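Local coordinates for serine repeat antigen 5 (PDB 6X42), which is a papain-family cysteine protease homologue of the malaria parasite, probably a pseudoenzyme that takes part in the blood-stage cycle, at residues S53-S58 with L79-C84. Sequence-based numbering, arbitrary orientation.
Sequences SWIFAS and LYVANC
Ile55 carries the apolar contact, with each of its two branches meeting a different residue of the helix opposite. Ile55 CG2 packs alongside Val81, 3.9 Å from Val81 CB and 4.0 Å from Val81 CG1, as the two side chains pass in opposite directions. The other branch runs out straight, CD1 anti to CA (chi2 176°), and brings CD1 to Ala82, where Ile55 CD1 lies 3.5 Å from Ala82 CB. All three residues are buried. The helices come close here, Ile55 CA and Val81 CA 7.0 Å apart, but few residues take part and the shared surface is small. Trp54 extends the apolar patch: its indole lies over its own neighbour, with Ile55 CG1 3.3 Å above the ring plane near its centre, and its side chain also touches Tyr192 of strand 189-193.

This is the core of the helical domain of the papain fold. Helix 53-68 is the central helix that starts at the interdomain cleft, and Ser53 at its N-terminal end stands where papain has its nucleophilic cysteine, consistent with a pseudoenzyme. Phe102 of helix 99-109 also packs on Val81.

Polar contacts stay within each helix or reach the surrounding chain. Trp54 O takes two donors, Ser58 N and Ser58 OG. The hydroxyl bond, Ser58 OG to Trp54 O, is 2.7 Å long and approaches nearly straight on to the carbonyl (164°). At the end of the second helix, Cys84 SG sits 3.4 Å above the ring plane of Tyr80, over its centre, and forms a disulfide with Cys129, while Asn83 bonds through its amide to Gly126, Tyr118 and Lys124.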
loop_
_atom_site.group_PDB
_atom_site.type_symbol
_atom_site.label_atom_id
_atom_site.label_comp_id
_atom_site.label_asym_id
_atom_site.label_seq_id
_atom_site.Cartn_x
_atom_site.Cartn_y
_atom_site.Cartn_z
ATOM N N SER A 53 0.862 -9.604 -3.128
ATOM C CA SER A 53 0.765 -8.391 -2.318
ATOM C C SER A 53 1.070 -7.133 -3.121
ATOM O O SER A 53 0.533 -6.063 -2.811
ATOM C CB SER A 53 1.677 -8.454 -1.095
ATOM O OG SER A 53 3.057 -8.364 -1.449
ATOM N N TRP A 54 1.942 -7.226 -4.128
ATOM C CA TRP A 54 2.242 -6.050 -4.940
ATOM C C TRP A 54 0.961 -5.470 -5.534
ATOM O O TRP A 54 0.826 -4.249 -5.671
ATOM C CB TRP A 54 3.262 -6.394 -6.023
ATOM C CG TRP A 54 2.823 -7.411 -7.047
ATOM C CD1 TRP A 54 2.748 -8.761 -6.874
ATOM C CD2 TRP A 54 2.415 -7.150 -8.383
ATOM N NE1 TRP A 54 2.321 -9.357 -8.037
ATOM C CE2 TRP A 54 2.110 -8.389 -8.975
ATOM C CE3 TRP A 54 2.288 -5.989 -9.150
ATOM C CZ2 TRP A 54 1.697 -8.505 -10.299
ATOM C CZ3 TRP A 54 1.858 -6.104 -10.455
ATOM C CH2 TRP A 54 1.568 -7.356 -11.014
ATOM N N ILE A 55 0.012 -6.337 -5.894
ATOM C CA ILE A 55 -1.265 -5.902 -6.452
ATOM C C ILE A 55 -2.163 -5.319 -5.365
ATOM O O ILE A 55 -2.755 -4.252 -5.532
ATOM C CB ILE A 55 -1.973 -7.064 -7.171
ATOM C CG1 ILE A 55 -1.081 -7.726 -8.205
ATOM C CG2 ILE A 55 -3.256 -6.536 -7.828
ATOM C CD1 ILE A 55 -1.728 -8.962 -8.875
ATOM N N PHE A 56 -2.309 -6.025 -4.244
ATOM C CA PHE A 56 -3.183 -5.547 -3.177
ATOM C C PHE A 56 -2.730 -4.200 -2.633
ATOM O O PHE A 56 -3.546 -3.293 -2.441
ATOM C CB PHE A 56 -3.307 -6.612 -2.069
ATOM C CG PHE A 56 -4.183 -7.779 -2.481
ATOM C CD1 PHE A 56 -3.636 -8.904 -3.089
ATOM C CD2 PHE A 56 -5.546 -7.719 -2.336
ATOM C CE1 PHE A 56 -4.441 -9.938 -3.531
ATOM C CE2 PHE A 56 -6.356 -8.759 -2.763
ATOM C CZ PHE A 56 -5.794 -9.869 -3.374
ATOM N N ALA A 57 -1.431 -4.043 -2.385
ATOM C CA ALA A 57 -0.965 -2.779 -1.815
ATOM C C ALA A 57 -1.057 -1.639 -2.830
ATOM O O ALA A 57 -1.395 -0.494 -2.487
ATOM C CB ALA A 57 0.460 -2.939 -1.308
ATOM N N SER A 58 -0.742 -1.930 -4.090
ATOM C CA SER A 58 -0.802 -0.899 -5.117
ATOM C C SER A 58 -2.238 -0.473 -5.370
ATOM O O SER A 58 -2.529 0.723 -5.496
ATOM C CB SER A 58 -0.162 -1.395 -6.411
ATOM O OG SER A 58 1.232 -1.602 -6.295
ATOM N N LEU A 79 -7.557 -9.521 -9.263
ATOM C CA LEU A 79 -7.402 -10.646 -10.187
ATOM C C LEU A 79 -7.237 -10.175 -11.628
ATOM O O LEU A 79 -6.467 -10.763 -12.397
ATOM C CB LEU A 79 -8.588 -11.595 -10.042
ATOM C CG LEU A 79 -8.418 -12.978 -10.677
ATOM C CD1 LEU A 79 -7.296 -13.752 -9.993
ATOM C CD2 LEU A 79 -9.735 -13.762 -10.619
ATOM N N TYR A 80 -7.926 -9.094 -12.008
ATOM C CA TYR A 80 -7.746 -8.558 -13.352
ATOM C C TYR A 80 -6.306 -8.117 -13.571
ATOM O O TYR A 80 -5.701 -8.406 -14.612
ATOM C CB TYR A 80 -8.709 -7.399 -13.600
ATOM C CG TYR A 80 -8.767 -6.988 -15.057
ATOM C CD1 TYR A 80 -9.603 -7.630 -15.951
ATOM C CD2 TYR A 80 -7.944 -5.982 -15.543
ATOM C CE1 TYR A 80 -9.638 -7.270 -17.292
ATOM C CE2 TYR A 80 -7.979 -5.611 -16.878
ATOM C CZ TYR A 80 -8.817 -6.263 -17.751
ATOM O OH TYR A 80 -8.850 -5.906 -19.091
ATOM N N VAL A 81 -5.739 -7.408 -12.591
ATOM C CA VAL A 81 -4.363 -6.944 -12.694
ATOM C C VAL A 81 -3.396 -8.117 -12.717
ATOM O O VAL A 81 -2.383 -8.087 -13.423
ATOM C CB VAL A 81 -4.050 -5.934 -11.577
ATOM C CG1 VAL A 81 -2.601 -5.489 -11.640
ATOM C CG2 VAL A 81 -5.019 -4.758 -11.660
ATOM N N ALA A 82 -3.675 -9.168 -11.945
ATOM C CA ALA A 82 -2.794 -10.328 -11.957
ATOM C C ALA A 82 -2.758 -10.989 -13.325
ATOM O O ALA A 82 -1.715 -11.479 -13.756
ATOM C CB ALA A 82 -3.284 -11.361 -10.946
ATOM N N ASN A 83 -3.895 -11.045 -14.005
ATOM C CA ASN A 83 -4.044 -11.933 -15.146
ATOM C C ASN A 83 -3.908 -11.245 -16.490
ATOM O O ASN A 83 -3.784 -11.937 -17.499
ATOM C CB ASN A 83 -5.388 -12.659 -15.060
ATOM C CG ASN A 83 -5.418 -13.635 -13.906
ATOM O OD1 ASN A 83 -4.366 -13.973 -13.340
ATOM N ND2 ASN A 83 -6.603 -14.122 -13.560
ATOM N N CYS A 84 -3.930 -9.925 -16.531
ATOM C CA CYS A 84 -3.948 -9.165 -17.777
ATOM C C CYS A 84 -2.619 -8.427 -17.902
ATOM O O CYS A 84 -2.352 -7.483 -17.149
ATOM C CB CYS A 84 -5.133 -8.207 -17.778
ATOM S SG CYS A 84 -6.691 -9.100 -17.594
#